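Local coordinates for uncharacterized protein MJ0690 (PDB 3K32) that is of unknown function but probably binds ATP through a PP-loop-like fold, and is predicted to be a subunit of a tRNA methyltransferase, at residues M7-F13 against Y31-T37; S45-E51 against K164-D168; I69-A73 against A86-V90. All coordinates share one frame; numbering follows the deposited sequence.

Contact 1: M7-F13 against Y31-T37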
loop_
_atom_site.group_PDB
_atom_site.type_symbol
_atom_site.label_atom_id
_atom_site.label_comp_id
_atom_site.label_asym_id
_atom_site.label_seq_id
_atom_site.Cartn_x
_atom_site.Cartn_y
_atom_site.Cartn_z
HETATM N N MSE B 7 7.138 -11.670 -14.386
HETATM C CA MSE B 7 7.306 -12.132 -13.017
HETATM C C MSE B 7 6.002 -12.654 -12.389
HETATM O O MSE B 7 5.022 -11.927 -12.268
HETATM C CB MSE B 7 7.890 -10.985 -12.193
HETATM C CG MSE B 7 8.289 -11.329 -10.785
HETATM SE SE MSE B 7 10.076 -12.046 -10.693
HETATM C CE MSE B 7 10.988 -10.837 -11.932
ATOM N N ASP B 8 5.995 -13.919 -11.991
ATOM C CA ASP B 8 4.841 -14.465 -11.291
ATOM C C ASP B 8 4.697 -13.887 -9.872
ATOM O O ASP B 8 5.667 -13.447 -9.257
ATOM C CB ASP B 8 4.914 -15.996 -11.219
ATOM C CG ASP B 8 4.693 -16.671 -12.576
ATOM O OD1 ASP B 8 4.175 -16.012 -13.501
ATOM O OD2 ASP B 8 5.033 -17.871 -12.711
ATOM N N VAL B 9 3.472 -13.888 -9.366
ATOM C CA VAL B 9 3.233 -13.625 -7.963
ATOM C C VAL B 9 1.999 -14.381 -7.499
ATOM O O VAL B 9 1.014 -14.493 -8.214
ATOM C CB VAL B 9 3.038 -12.142 -7.694
ATOM C CG1 VAL B 9 2.000 -11.564 -8.627
ATOM C CG2 VAL B 9 2.628 -11.947 -6.254
ATOM N N HIS B 10 2.059 -14.920 -6.297
ATOM C CA HIS B 10 0.980 -15.757 -5.815
ATOM C C HIS B 10 0.161 -15.000 -4.780
ATOM O O HIS B 10 0.673 -14.594 -3.738
ATOM C CB HIS B 10 1.534 -17.089 -5.298
ATOM C CG HIS B 10 2.140 -17.932 -6.387
ATOM N ND1 HIS B 10 3.447 -17.775 -6.805
ATOM C CD2 HIS B 10 1.607 -18.895 -7.167
ATOM C CE1 HIS B 10 3.692 -18.621 -7.787
ATOM N NE2 HIS B 10 2.595 -19.311 -8.035
ATOM N N VAL B 11 -1.112 -14.801 -5.097
ATOM C CA VAL B 11 -1.967 -13.892 -4.357
ATOM C C VAL B 11 -3.041 -14.634 -3.572
ATOM O O VAL B 11 -3.972 -15.184 -4.149
ATOM C CB VAL B 11 -2.698 -12.949 -5.320
ATOM C CG1 VAL B 11 -3.417 -11.844 -4.547
ATOM C CG2 VAL B 11 -1.748 -12.370 -6.344
ATOM N N LEU B 12 -2.920 -14.638 -2.254
ATOM C CA LEU B 12 -4.017 -15.106 -1.425
ATOM C C LEU B 12 -5.248 -14.335 -1.842
ATOM O O LEU B 12 -5.216 -13.116 -1.975
ATOM C CB LEU B 12 -3.709 -14.883 0.049
ATOM C CG LEU B 12 -2.720 -15.918 0.577
ATOM C CD1 LEU B 12 -1.952 -15.393 1.774
ATOM C CD2 LEU B 12 -3.482 -17.203 0.919
ATOM N N PHE B 13 -6.335 -15.048 -2.071
ATOM C CA PHE B 13 -7.469 -14.450 -2.746
ATOM C C PHE B 13 -8.772 -15.010 -2.179
ATOM O O PHE B 13 -8.947 -16.230 -2.085
ATOM C CB PHE B 13 -7.329 -14.718 -4.243
ATOM C CG PHE B 13 -8.406 -14.106 -5.091
ATOM C CD1 PHE B 13 -8.386 -12.752 -5.394
ATOM C CD2 PHE B 13 -9.411 -14.900 -5.635
ATOM C CE1 PHE B 13 -9.371 -12.195 -6.191
ATOM C CE2 PHE B 13 -10.386 -14.347 -6.448
ATOM C CZ PHE B 13 -10.371 -12.990 -6.719
ATOM N N TYR B 31 2.832 -7.971 -13.305
ATOM C CA TYR B 31 2.989 -9.312 -12.745
ATOM C C TYR B 31 1.987 -10.283 -13.313
ATOM O O TYR B 31 0.861 -9.909 -13.634
ATOM C CB TYR B 31 2.774 -9.311 -11.245
ATOM C CG TYR B 31 3.827 -8.599 -10.442
ATOM C CD1 TYR B 31 4.991 -9.232 -10.093
ATOM C CD2 TYR B 31 3.625 -7.305 -9.989
ATOM C CE1 TYR B 31 5.936 -8.597 -9.347
ATOM C CE2 TYR B 31 4.573 -6.663 -9.245
ATOM C CZ TYR B 31 5.728 -7.313 -8.919
ATOM O OH TYR B 31 6.696 -6.684 -8.164
ATOM N N ASN B 32 2.379 -11.546 -13.398
ATOM C CA ASN B 32 1.403 -12.584 -13.660
ATOM C C ASN B 32 0.846 -13.138 -12.345
ATOM O O ASN B 32 1.517 -13.911 -11.656
ATOM C CB ASN B 32 2.019 -13.691 -14.488
ATOM C CG ASN B 32 0.978 -14.581 -15.093
ATOM O OD1 ASN B 32 -0.199 -14.224 -15.136
ATOM N ND2 ASN B 32 1.396 -15.750 -15.567
ATOM N N PRO B 33 -0.372 -12.716 -11.974
ATOM C CA PRO B 33 -0.964 -13.096 -10.691
ATOM C C PRO B 33 -1.552 -14.502 -10.715
ATOM O O PRO B 33 -2.369 -14.828 -11.572
ATOM C CB PRO B 33 -2.104 -12.079 -10.508
ATOM C CG PRO B 33 -1.920 -11.064 -11.579
ATOM C CD PRO B 33 -1.251 -11.799 -12.706
ATOM N N HIS B 34 -1.116 -15.332 -9.780
ATOM C CA HIS B 34 -1.717 -16.640 -9.583
ATOM C C HIS B 34 -2.535 -16.574 -8.300
ATOM O O HIS B 34 -1.991 -16.642 -7.190
ATOM C CB HIS B 34 -0.636 -17.717 -9.519
ATOM C CG HIS B 34 0.103 -17.902 -10.813
ATOM N ND1 HIS B 34 0.860 -16.902 -11.387
ATOM C CD2 HIS B 34 0.189 -18.964 -11.647
ATOM C CE1 HIS B 34 1.382 -17.341 -12.519
ATOM N NE2 HIS B 34 0.995 -18.589 -12.699
ATOM N N LEU B 35 -3.839 -16.385 -8.459
ATOM C CA LEU B 35 -4.751 -16.330 -7.325
ATOM C C LEU B 35 -4.795 -17.678 -6.631
ATOM O O LEU B 35 -4.953 -18.719 -7.279
ATOM C CB LEU B 35 -6.160 -15.931 -7.782
ATOM C CG LEU B 35 -6.432 -14.441 -7.994
ATOM C CD1 LEU B 35 -5.221 -13.716 -8.526
ATOM C CD2 LEU B 35 -7.655 -14.203 -8.888
ATOM N N ILE B 36 -4.643 -17.655 -5.317
ATOM C CA ILE B 36 -4.789 -18.857 -4.512
ATOM C C ILE B 36 -5.701 -18.650 -3.272
ATOM O O ILE B 36 -5.675 -17.613 -2.591
ATOM C CB ILE B 36 -3.420 -19.418 -4.103
ATOM C CG1 ILE B 36 -2.804 -18.545 -3.033
ATOM C CG2 ILE B 36 -2.479 -19.525 -5.299
ATOM C CD1 ILE B 36 -3.077 -19.080 -1.659
ATOM N N THR B 37 -6.521 -19.652 -3.010
ATOM C CA THR B 37 -7.440 -19.651 -1.890
ATOM C C THR B 37 -7.160 -20.878 -1.023
ATOM O O THR B 37 -7.198 -22.010 -1.505
ATOM C CB THR B 37 -8.911 -19.736 -2.379
ATOM O OG1 THR B 37 -9.177 -18.686 -3.309
ATOM C CG2 THR B 37 -9.875 -19.614 -1.217
#
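M7-F13 and Y31-T37 run parallel in one-to-one register, D8 beside N32 through L12 beside I36, joined by six backbone hydrogen bonds, of which those from H34 N to V9 O (2.8 Å) and from I36 N to V11 O are nearly straight. Side chains alternate between the two faces of the sheet. On the face of D8, H10, N32 and H34, the H34 ring presents its edge to N32 O and to D8: ND1 donates to N32 O at 3.1 Å, an oxygen that also receives V9 N from the opposite face of its plane, while CE1 lies 3.2 Å from D8 OD1. H10 CD2 reaches H34 CB at 3.5 Å, and the two imidazoles are inclined at 38°. A leucine in place of H34 would probably leave N32 O with one donor fewer and the D8 carboxylate without the ring edge beside it. N32 directs OD1 elsewhere, to K59, and offers D8 only a weak bond through ND2. The pairing illustrates the opening beta-alpha-beta crossover of a Rossmann-like sheet, helix 17-28 bridging the two strands. As in PP-loop proteins, the first strand leads directly into an SGGKDS sequence, which probably holds nucleotide phosphates. On the other face V9 CG1 packs on Y31 CB at 3.5 Å, and V11 CG2 lies alongside P33. F13, with CG anti to its N (chi1 -178°), swings its ring across to the second strand, where L35 CD2 sits over the ring centre, 3.5 Å from the centroid. At the N-terminal end of the pair the selenomethionine M7, a crystallographic label, lays CG 3.9 Å from Y31 CE1.

Contact 2: S45-E51 against K164-D168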
loop_
_atom_site.group_PDB
_atom_site.type_symbol
_atom_site.label_atom_id
_atom_site.label_comp_id
_atom_site.label_asym_id
_atom_site.label_seq_id
_atom_site.Cartn_x
_atom_site.Cartn_y
_atom_site.Cartn_z
ATOM N N SER B 45 -15.736 -23.788 0.931
ATOM C CA SER B 45 -16.023 -22.364 0.967
ATOM C C SER B 45 -15.279 -21.546 -0.107
ATOM O O SER B 45 -15.480 -20.334 -0.210
ATOM C CB SER B 45 -15.742 -21.798 2.370
ATOM O OG SER B 45 -14.353 -21.818 2.684
ATOM N N TYR B 46 -14.441 -22.198 -0.907
ATOM C CA TYR B 46 -13.653 -21.482 -1.907
ATOM C C TYR B 46 -14.417 -21.239 -3.203
ATOM O O TYR B 46 -13.918 -20.584 -4.112
ATOM C CB TYR B 46 -12.390 -22.266 -2.236
ATOM C CG TYR B 46 -12.702 -23.668 -2.662
ATOM C CD1 TYR B 46 -12.940 -23.970 -3.999
ATOM C CD2 TYR B 46 -12.799 -24.687 -1.726
ATOM C CE1 TYR B 46 -13.241 -25.252 -4.396
ATOM C CE2 TYR B 46 -13.101 -25.974 -2.112
ATOM C CZ TYR B 46 -13.324 -26.251 -3.449
ATOM O OH TYR B 46 -13.622 -27.531 -3.831
ATOM N N LYS B 47 -15.621 -21.778 -3.303
ATOM C CA LYS B 47 -16.354 -21.681 -4.559
ATOM C C LYS B 47 -16.460 -20.228 -5.077
ATOM O O LYS B 47 -16.259 -19.968 -6.262
ATOM C CB LYS B 47 -17.711 -22.394 -4.443
ATOM C CG LYS B 47 -18.926 -21.518 -4.651
ATOM C CD LYS B 47 -19.431 -21.612 -6.084
ATOM C CE LYS B 47 -19.864 -23.033 -6.442
ATOM N NZ LYS B 47 -20.231 -23.172 -7.882
ATOM N N LEU B 48 -16.733 -19.285 -4.185
ATOM C CA LEU B 48 -16.887 -17.883 -4.573
ATOM C C LEU B 48 -15.627 -17.320 -5.256
ATOM O O LEU B 48 -15.683 -16.734 -6.342
ATOM C CB LEU B 48 -17.255 -17.043 -3.342
ATOM C CG LEU B 48 -17.788 -15.607 -3.503
ATOM C CD1 LEU B 48 -16.737 -14.564 -3.114
ATOM C CD2 LEU B 48 -18.331 -15.346 -4.906
ATOM N N ALA B 49 -14.489 -17.503 -4.601
ATOM C CA ALA B 49 -13.230 -17.010 -5.119
ATOM C C ALA B 49 -12.977 -17.547 -6.532
ATOM O O ALA B 49 -12.444 -16.837 -7.390
ATOM C CB ALA B 49 -12.102 -17.387 -4.182
ATOM N N GLU B 50 -13.371 -18.797 -6.763
ATOM C CA GLU B 50 -13.205 -19.445 -8.066
ATOM C C GLU B 50 -13.930 -18.709 -9.176
ATOM O O GLU B 50 -13.320 -18.298 -10.170
ATOM C CB GLU B 50 -13.693 -20.894 -8.031
ATOM C CG GLU B 50 -12.593 -21.904 -7.797
ATOM C CD GLU B 50 -13.012 -23.330 -8.146
ATOM O OE1 GLU B 50 -13.891 -23.882 -7.443
ATOM O OE2 GLU B 50 -12.447 -23.896 -9.118
ATOM N N GLU B 51 -15.238 -18.560 -9.000
ATOM C CA GLU B 51 -16.066 -17.840 -9.951
ATOM C C GLU B 51 -15.486 -16.452 -10.229
ATOM O O GLU B 51 -15.429 -16.014 -11.378
ATOM C CB GLU B 51 -17.495 -17.727 -9.415
ATOM C CG GLU B 51 -18.130 -19.070 -9.070
ATOM C CD GLU B 51 -19.483 -18.933 -8.368
ATOM O OE1 GLU B 51 -19.863 -17.796 -8.002
ATOM O OE2 GLU B 51 -20.167 -19.965 -8.185
ATOM N N LYS B 164 -24.671 -17.208 0.297
ATOM C CA LYS B 164 -23.392 -17.574 -0.285
ATOM C C LYS B 164 -22.329 -17.552 0.795
ATOM O O LYS B 164 -22.403 -16.768 1.743
ATOM C CB LYS B 164 -23.007 -16.610 -1.411
ATOM C CG LYS B 164 -22.464 -17.289 -2.661
ATOM C CD LYS B 164 -21.144 -17.994 -2.400
ATOM C CE LYS B 164 -20.830 -18.987 -3.513
ATOM N NZ LYS B 164 -20.709 -18.350 -4.864
ATOM N N LEU B 165 -21.342 -18.425 0.640
ATOM C CA LEU B 165 -20.240 -18.546 1.576
ATOM C C LEU B 165 -19.059 -17.725 1.063
ATOM O O LEU B 165 -18.601 -17.923 -0.069
ATOM C CB LEU B 165 -19.826 -20.020 1.704
ATOM C CG LEU B 165 -20.728 -21.101 2.330
ATOM C CD1 LEU B 165 -20.446 -21.265 3.824
ATOM C CD2 LEU B 165 -22.229 -20.890 2.062
ATOM N N SER B 166 -18.571 -16.797 1.883
ATOM C CA SER B 166 -17.374 -16.033 1.536
ATOM C C SER B 166 -16.163 -16.971 1.492
ATOM O O SER B 166 -16.209 -18.070 2.046
ATOM C CB SER B 166 -17.147 -14.896 2.529
ATOM O OG SER B 166 -16.080 -14.076 2.104
ATOM N N SER B 167 -15.089 -16.553 0.824
ATOM C CA SER B 167 -13.971 -17.468 0.579
ATOM C C SER B 167 -12.729 -17.209 1.431
ATOM O O SER B 167 -11.647 -17.693 1.111
ATOM C CB SER B 167 -13.600 -17.530 -0.914
ATOM O OG SER B 167 -14.533 -18.287 -1.672
ATOM N N ASP B 168 -12.881 -16.455 2.516
ATOM C CA ASP B 168 -11.804 -16.346 3.499
ATOM C C ASP B 168 -11.980 -17.383 4.617
ATOM O O ASP B 168 -12.951 -18.147 4.622
ATOM C CB ASP B 168 -11.759 -14.937 4.080
ATOM C CG ASP B 168 -13.140 -14.404 4.387
ATOM O OD1 ASP B 168 -13.715 -14.797 5.431
ATOM O OD2 ASP B 168 -13.659 -13.614 3.565
HETATM O O HOH W 1 -17.689 -19.905 -1.520
#
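The hydroxyl of S167 grips S45 and A49 at once: OG donates to S45 O at 2.7 Å, in the carbonyl plane and on a lone pair, and accepts from A49 N at 3.0 Å. The torsion that sets OG beside its own backbone N (chi1 -75°) turns it to face both. A water works alongside, donating to S45 O and to L165 O and accepting from L48 N at 2.9 Å. At the start of helix 47-56, S167 OG thus stands between A49 N and S45 O, and the water between L48 N and S45 O, so that a loop distant in sequence completes the opening turn. That loop follows strand 154-159 and leads into helix 169-180, where D168 stands as N-cap, reaching E170 N by a weak bond; S166 OG steadies the carboxylate by donating to D168 OD2 at 2.9 Å, from above its plane. Further out, K164, poorly ordered and bent along its chain, meets E51 from the opposite direction, its NZ 3.3 Å from E51 OE1 in a salt bridge, and K47 joins the network less surely. The aliphatic part of K164 crosses K47 at about a right angle, CE to K47 CG 3.4 Å, and A49 CB, which also packs on T37 of strand 32-39, meets S167 CB at 3.6 Å.

Contact 3: I69-A73 against A86-V90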
loop_
_atom_site.group_PDB
_atom_site.type_symbol
_atom_site.label_atom_id
_atom_site.label_comp_id
_atom_site.label_asym_id
_atom_site.label_seq_id
_atom_site.Cartn_x
_atom_site.Cartn_y
_atom_site.Cartn_z
ATOM N N ILE B 69 -5.154 -26.162 11.791
ATOM C CA ILE B 69 -4.940 -24.727 11.812
ATOM C C ILE B 69 -6.237 -24.034 12.189
ATOM O O ILE B 69 -6.240 -23.147 13.045
ATOM C CB ILE B 69 -4.428 -24.196 10.461
ATOM C CG1 ILE B 69 -3.036 -24.757 10.163
ATOM C CG2 ILE B 69 -4.366 -22.680 10.491
ATOM C CD1 ILE B 69 -2.709 -24.769 8.728
ATOM N N VAL B 70 -7.344 -24.456 11.574
ATOM C CA VAL B 70 -8.647 -23.867 11.897
ATOM C C VAL B 70 -9.224 -24.395 13.201
ATOM O O VAL B 70 -9.930 -23.671 13.906
ATOM C CB VAL B 70 -9.686 -24.013 10.750
ATOM C CG1 VAL B 70 -9.436 -22.953 9.689
ATOM C CG2 VAL B 70 -9.685 -25.445 10.148
ATOM N N GLU B 71 -8.911 -25.642 13.538
ATOM C CA GLU B 71 -9.338 -26.194 14.821
ATOM C C GLU B 71 -8.863 -25.275 15.940
ATOM O O GLU B 71 -9.606 -24.967 16.877
ATOM C CB GLU B 71 -8.816 -27.620 15.014
ATOM C CG GLU B 71 -9.504 -28.651 14.127
ATOM C CD GLU B 71 -10.982 -28.837 14.464
ATOM O OE1 GLU B 71 -11.412 -28.383 15.550
ATOM O OE2 GLU B 71 -11.715 -29.448 13.651
ATOM N N LYS B 72 -7.628 -24.807 15.813
ATOM C CA LYS B 72 -7.047 -23.922 16.812
ATOM C C LYS B 72 -7.653 -22.508 16.740
ATOM O O LYS B 72 -7.861 -21.853 17.773
ATOM C CB LYS B 72 -5.525 -23.885 16.676
ATOM C CG LYS B 72 -4.883 -22.884 17.584
ATOM C CD LYS B 72 -3.398 -23.104 17.697
ATOM C CE LYS B 72 -2.832 -22.294 18.860
ATOM N NZ LYS B 72 -3.551 -22.561 20.145
ATOM N N ALA B 73 -7.950 -22.042 15.526
ATOM C CA ALA B 73 -8.618 -20.754 15.373
ATOM C C ALA B 73 -9.950 -20.818 16.079
ATOM O O ALA B 73 -10.389 -19.841 16.686
ATOM C CB ALA B 73 -8.814 -20.402 13.914
ATOM N N ALA B 86 -7.604 -14.866 16.336
ATOM C CA ALA B 86 -7.742 -16.086 15.549
ATOM C C ALA B 86 -7.386 -15.863 14.091
ATOM O O ALA B 86 -6.700 -16.678 13.484
ATOM C CB ALA B 86 -9.162 -16.658 15.669
ATOM N N ILE B 87 -7.857 -14.763 13.525
ATOM C CA ILE B 87 -7.558 -14.470 12.142
ATOM C C ILE B 87 -6.067 -14.229 11.969
ATOM O O ILE B 87 -5.458 -14.763 11.042
ATOM C CB ILE B 87 -8.357 -13.267 11.622
ATOM C CG1 ILE B 87 -9.857 -13.549 11.730
ATOM C CG2 ILE B 87 -7.992 -12.969 10.170
ATOM C CD1 ILE B 87 -10.313 -14.733 10.904
ATOM N N GLN B 88 -5.479 -13.430 12.860
ATOM C CA GLN B 88 -4.034 -13.212 12.824
ATOM C C GLN B 88 -3.316 -14.559 12.757
ATOM O O GLN B 88 -2.524 -14.809 11.831
ATOM C CB GLN B 88 -3.542 -12.438 14.057
ATOM C CG GLN B 88 -3.409 -10.948 13.859
ATOM C CD GLN B 88 -2.524 -10.583 12.671
ATOM O OE1 GLN B 88 -3.024 -10.308 11.586
ATOM N NE2 GLN B 88 -1.208 -10.587 12.873
ATOM N N TYR B 89 -3.605 -15.421 13.736
ATOM C CA TYR B 89 -2.897 -16.682 13.854
ATOM C C TYR B 89 -2.970 -17.510 12.569
ATOM O O TYR B 89 -1.961 -18.058 12.134
ATOM C CB TYR B 89 -3.372 -17.520 15.063
ATOM C CG TYR B 89 -3.010 -18.971 14.887
ATOM C CD1 TYR B 89 -1.711 -19.421 15.118
ATOM C CD2 TYR B 89 -3.947 -19.889 14.422
ATOM C CE1 TYR B 89 -1.357 -20.755 14.904
ATOM C CE2 TYR B 89 -3.606 -21.221 14.208
ATOM C CZ TYR B 89 -2.321 -21.648 14.448
ATOM O OH TYR B 89 -2.004 -22.972 14.233
ATOM N N VAL B 90 -4.159 -17.612 11.975
ATOM C CA VAL B 90 -4.336 -18.410 10.762
ATOM C C VAL B 90 -3.534 -17.807 9.606
ATOM O O VAL B 90 -2.720 -18.488 8.981
ATOM C CB VAL B 90 -5.820 -18.508 10.336
ATOM C CG1 VAL B 90 -5.955 -19.283 9.025
ATOM C CG2 VAL B 90 -6.664 -19.134 11.433
#
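K72 crosses the Y89 side chain at about a right angle, its outer carbons passing over one face of the ring, and its atoms show how a lysine can pack chiefly by its aliphatic part. CB points toward the other helix and comes 4.1 Å from Y89 CE2. With CG anti to the backbone N (chi1 174°) and the next two torsions also extended, the chain continues across the ring: CG is near the same carbon at 4.0 Å, and CD approaches Y89 CZ at 3.7 Å, an off-centre CH-pi contact. CE stands over the face. Only the last torsion bends, leaving NZ 6.0 Å from the ring centroid and 11° off its normal, a long cation-pi approach that is at most weakly attractive. The ring is met at its edge too: I69 O lies in its plane, 3.5 Å from CE2, while also accepting the helical bond from A73 N. Beside this pair the packing is mostly apolar. I69 CG2 touches V90 CG1, and A73 CB fits against V90 CG2 at 3.5 Å; A86 CB reaches A73 O at 3.6 Å, the two small residues letting the backbones draw close there. The segments are antiparallel at 161°, consecutive helices of a helical hairpin. Helix 169-180 packs against both, with I176 on V70, I173 on A73 and Y169 on V90, and E71 is salt-bridged to R180 of the same helix; F40, just past strand 32-39, touches I69 and V70.

From the N terminus, contact 1 closes first, a short loop in which helix 17-28 carries the chain from strand 8-12 to strand 32-39. The second of these strands leads on to helix 47-56, where contact 2 opens, so the two contacts follow in series; they also touch, A49 resting against F13 and T37. Contact 2 closes only after 112 intervening residues, bringing the loop before helix 169-180 to the start of helix 47-56, beside the end of strand 32-39. Contact 3, the hairpin of helices 68-80 and 84-98, falls wholly within that long loop, and its nearest atoms stay about 6 Å from contact 2 and 8 Å from contact 1. Helix 169-180 borders both later contacts, running from contact 2 to the hairpin.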